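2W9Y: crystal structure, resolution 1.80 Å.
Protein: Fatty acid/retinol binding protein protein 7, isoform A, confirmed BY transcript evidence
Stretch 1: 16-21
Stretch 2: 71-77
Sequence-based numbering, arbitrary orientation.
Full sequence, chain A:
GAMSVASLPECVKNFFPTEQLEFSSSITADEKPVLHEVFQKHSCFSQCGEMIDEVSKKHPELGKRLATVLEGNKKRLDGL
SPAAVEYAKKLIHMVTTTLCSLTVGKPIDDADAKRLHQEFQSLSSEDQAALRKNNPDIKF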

# COMPACT_ATOMS: atom_id res chain seq x y z
N PHE A 16 6.00 -1.29 2.57
CA PHE A 16 5.42 -0.72 1.35
C PHE A 16 5.95 -1.45 0.08
O PHE A 16 7.15 -1.53 -0.09
CB PHE A 16 5.76 0.81 1.21
CG PHE A 16 4.67 1.72 1.75
CD1 PHE A 16 4.31 1.72 3.12
CD2 PHE A 16 3.96 2.52 0.89
CE1 PHE A 16 3.27 2.52 3.58
CE2 PHE A 16 2.95 3.34 1.33
CZ PHE A 16 2.59 3.34 2.68
N PRO A 17 5.05 -2.00 -0.75
CA PRO A 17 5.57 -2.45 -2.09
C PRO A 17 6.13 -1.29 -2.89
O PRO A 17 5.72 -0.14 -2.70
CB PRO A 17 4.33 -3.01 -2.79
CG PRO A 17 3.35 -3.42 -1.61
CD PRO A 17 3.59 -2.30 -0.60
N THR A 18 7.08 -1.60 -3.77
CA THR A 18 7.73 -0.61 -4.64
C THR A 18 6.73 0.21 -5.43
O THR A 18 6.86 1.49 -5.50
CB THR A 18 8.80 -1.26 -5.55
OG1 THR A 18 9.88 -1.72 -4.69
CG2 THR A 18 9.40 -0.19 -6.52
N GLU A 19 5.70 -0.49 -5.93
CA GLU A 19 4.75 0.20 -6.76
C GLU A 19 3.96 1.29 -5.99
O GLU A 19 3.71 2.36 -6.55
CB GLU A 19 3.82 -0.76 -7.51
CG GLU A 19 3.09 -1.81 -6.58
CD GLU A 19 3.86 -3.15 -6.44
OE1 GLU A 19 3.18 -4.23 -6.28
OE2 GLU A 19 5.12 -3.14 -6.44
N GLN A 20 3.60 1.05 -4.72
CA GLN A 20 2.96 2.10 -3.91
C GLN A 20 3.89 3.29 -3.74
O GLN A 20 3.43 4.41 -3.84
CB GLN A 20 2.49 1.62 -2.52
CG GLN A 20 0.97 1.20 -2.44
CD GLN A 20 0.75 -0.26 -2.88
OE1 GLN A 20 1.66 -0.94 -3.34
NE2 GLN A 20 -0.46 -0.72 -2.74
N LEU A 21 5.18 3.04 -3.46
CA LEU A 21 6.12 4.13 -3.21
C LEU A 21 6.37 4.91 -4.48
O LEU A 21 6.44 6.16 -4.42
CB LEU A 21 7.45 3.59 -2.66
CG LEU A 21 7.38 3.04 -1.24
CD1 LEU A 21 8.69 2.29 -0.76
CD2 LEU A 21 7.09 4.16 -0.24
N GLU A 71 -2.67 -3.56 -10.00
CA GLU A 71 -2.24 -4.64 -10.91
C GLU A 71 -0.95 -5.29 -10.42
O GLU A 71 -0.79 -6.54 -10.42
CB GLU A 71 -2.07 -4.04 -12.33
CG GLU A 71 -1.72 -5.07 -13.43
CD GLU A 71 -2.82 -6.11 -13.62
OE1 GLU A 71 -4.01 -5.79 -13.29
OE2 GLU A 71 -2.50 -7.23 -14.09
N GLY A 72 -0.03 -4.44 -9.98
CA GLY A 72 1.25 -4.83 -9.44
C GLY A 72 1.15 -5.65 -8.18
O GLY A 72 1.89 -6.66 -8.01
N ASN A 73 0.26 -5.25 -7.30
CA ASN A 73 0.08 -5.89 -6.02
C ASN A 73 -0.41 -7.35 -6.27
O ASN A 73 -0.11 -8.25 -5.50
CB ASN A 73 -0.97 -5.14 -5.18
CG ASN A 73 -0.51 -3.85 -4.56
OD1 ASN A 73 -1.32 -3.21 -3.88
ND2 ASN A 73 0.76 -3.46 -4.71
N LYS A 74 -1.14 -7.57 -7.36
CA LYS A 74 -1.79 -8.89 -7.56
C LYS A 74 -0.79 -9.96 -7.67
O LYS A 74 -0.98 -11.05 -7.07
CB LYS A 74 -2.64 -8.89 -8.85
CG LYS A 74 -3.87 -8.03 -8.76
CD LYS A 74 -4.66 -8.08 -10.12
CE LYS A 74 -5.80 -7.05 -10.12
NZ LYS A 74 -6.40 -6.97 -11.48
N LYS A 75 0.28 -9.69 -8.40
CA LYS A 75 1.29 -10.69 -8.73
C LYS A 75 1.84 -11.23 -7.41
O LYS A 75 2.24 -12.39 -7.32
CB LYS A 75 2.42 -10.05 -9.56
CG LYS A 75 3.48 -11.05 -9.91
CD LYS A 75 4.28 -10.73 -11.17
CE LYS A 75 5.09 -11.97 -11.57
NZ LYS A 75 4.44 -13.00 -12.46
N ARG A 76 1.86 -10.38 -6.39
CA ARG A 76 2.57 -10.72 -5.15
C ARG A 76 1.82 -11.83 -4.43
O ARG A 76 2.33 -12.44 -3.53
CB ARG A 76 2.63 -9.48 -4.24
CG ARG A 76 3.60 -8.37 -4.83
CD ARG A 76 3.44 -7.08 -4.13
NE ARG A 76 4.38 -6.05 -4.72
CZ ARG A 76 5.65 -5.87 -4.32
NH1 ARG A 76 6.21 -6.55 -3.30
NH2 ARG A 76 6.39 -4.94 -4.95
N LEU A 77 0.56 -12.04 -4.77
CA LEU A 77 -0.20 -13.10 -4.06
C LEU A 77 -0.08 -14.49 -4.71
O LEU A 77 -0.47 -15.54 -4.12
CB LEU A 77 -1.69 -12.71 -3.93
CG LEU A 77 -2.01 -11.37 -3.26
CD1 LEU A 77 -3.50 -11.08 -3.25
CD2 LEU A 77 -1.53 -11.45 -1.86

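This contact is a small polar one, in which a bidentate salt bridge and a pair of reciprocal amide hydrogen bonds join the first turn of one helix to residues 72 to 76 of a second segment, with a proline laid against the arginine. It illustrates a general principle: a few side chains with complementary donors and acceptors can fasten two segments distant in sequence while burying little surface, here 260 Å² summed over both sides.

Glu19 is the hub. Its carboxylate meets the guanidinium of Arg76 edge-on, with Arg76 NE 2.7 Å from Glu19 OE1 and Arg76 NH2 2.7 Å from Glu19 OE2. Two short, nearly straight hydrogen bonds to separate oxygens constrain the relative orientation of the two groups more than a single bond would. Glu19 OE1 also accepts a hydrogen bond from Asn73 ND2 at 3.0 Å, so one oxygen serves two donors.

The second proton of that amide nitrogen is used too. Asn73 ND2 donates to Gln20 OE1 at 3.0 Å, almost linearly, while Gln20 NE2 donates to Asn73 OD1 at 2.9 Å. Two primary amides thus pair head to tail, each both giving and receiving. The CA-to-CB bonds of Gln20 and Asn73 point sideways, yet the ends of both side chains come nearer to the opposing stretch.

Close packing completes the arrangement. Pro17, at the N-cap position of its helix, places CB 3.5 Å from Arg76 CZ, over one face of the guanidinium, while Glu19 OE2 lies at its edge, near the plane. Glu19 OE1 also approaches Gly72 closely, at 3.1 Å from Gly72 C; an ideal CB on the glycine would lie a tight 3.2 Å from Glu19 OE1, so the site has little room for a side chain.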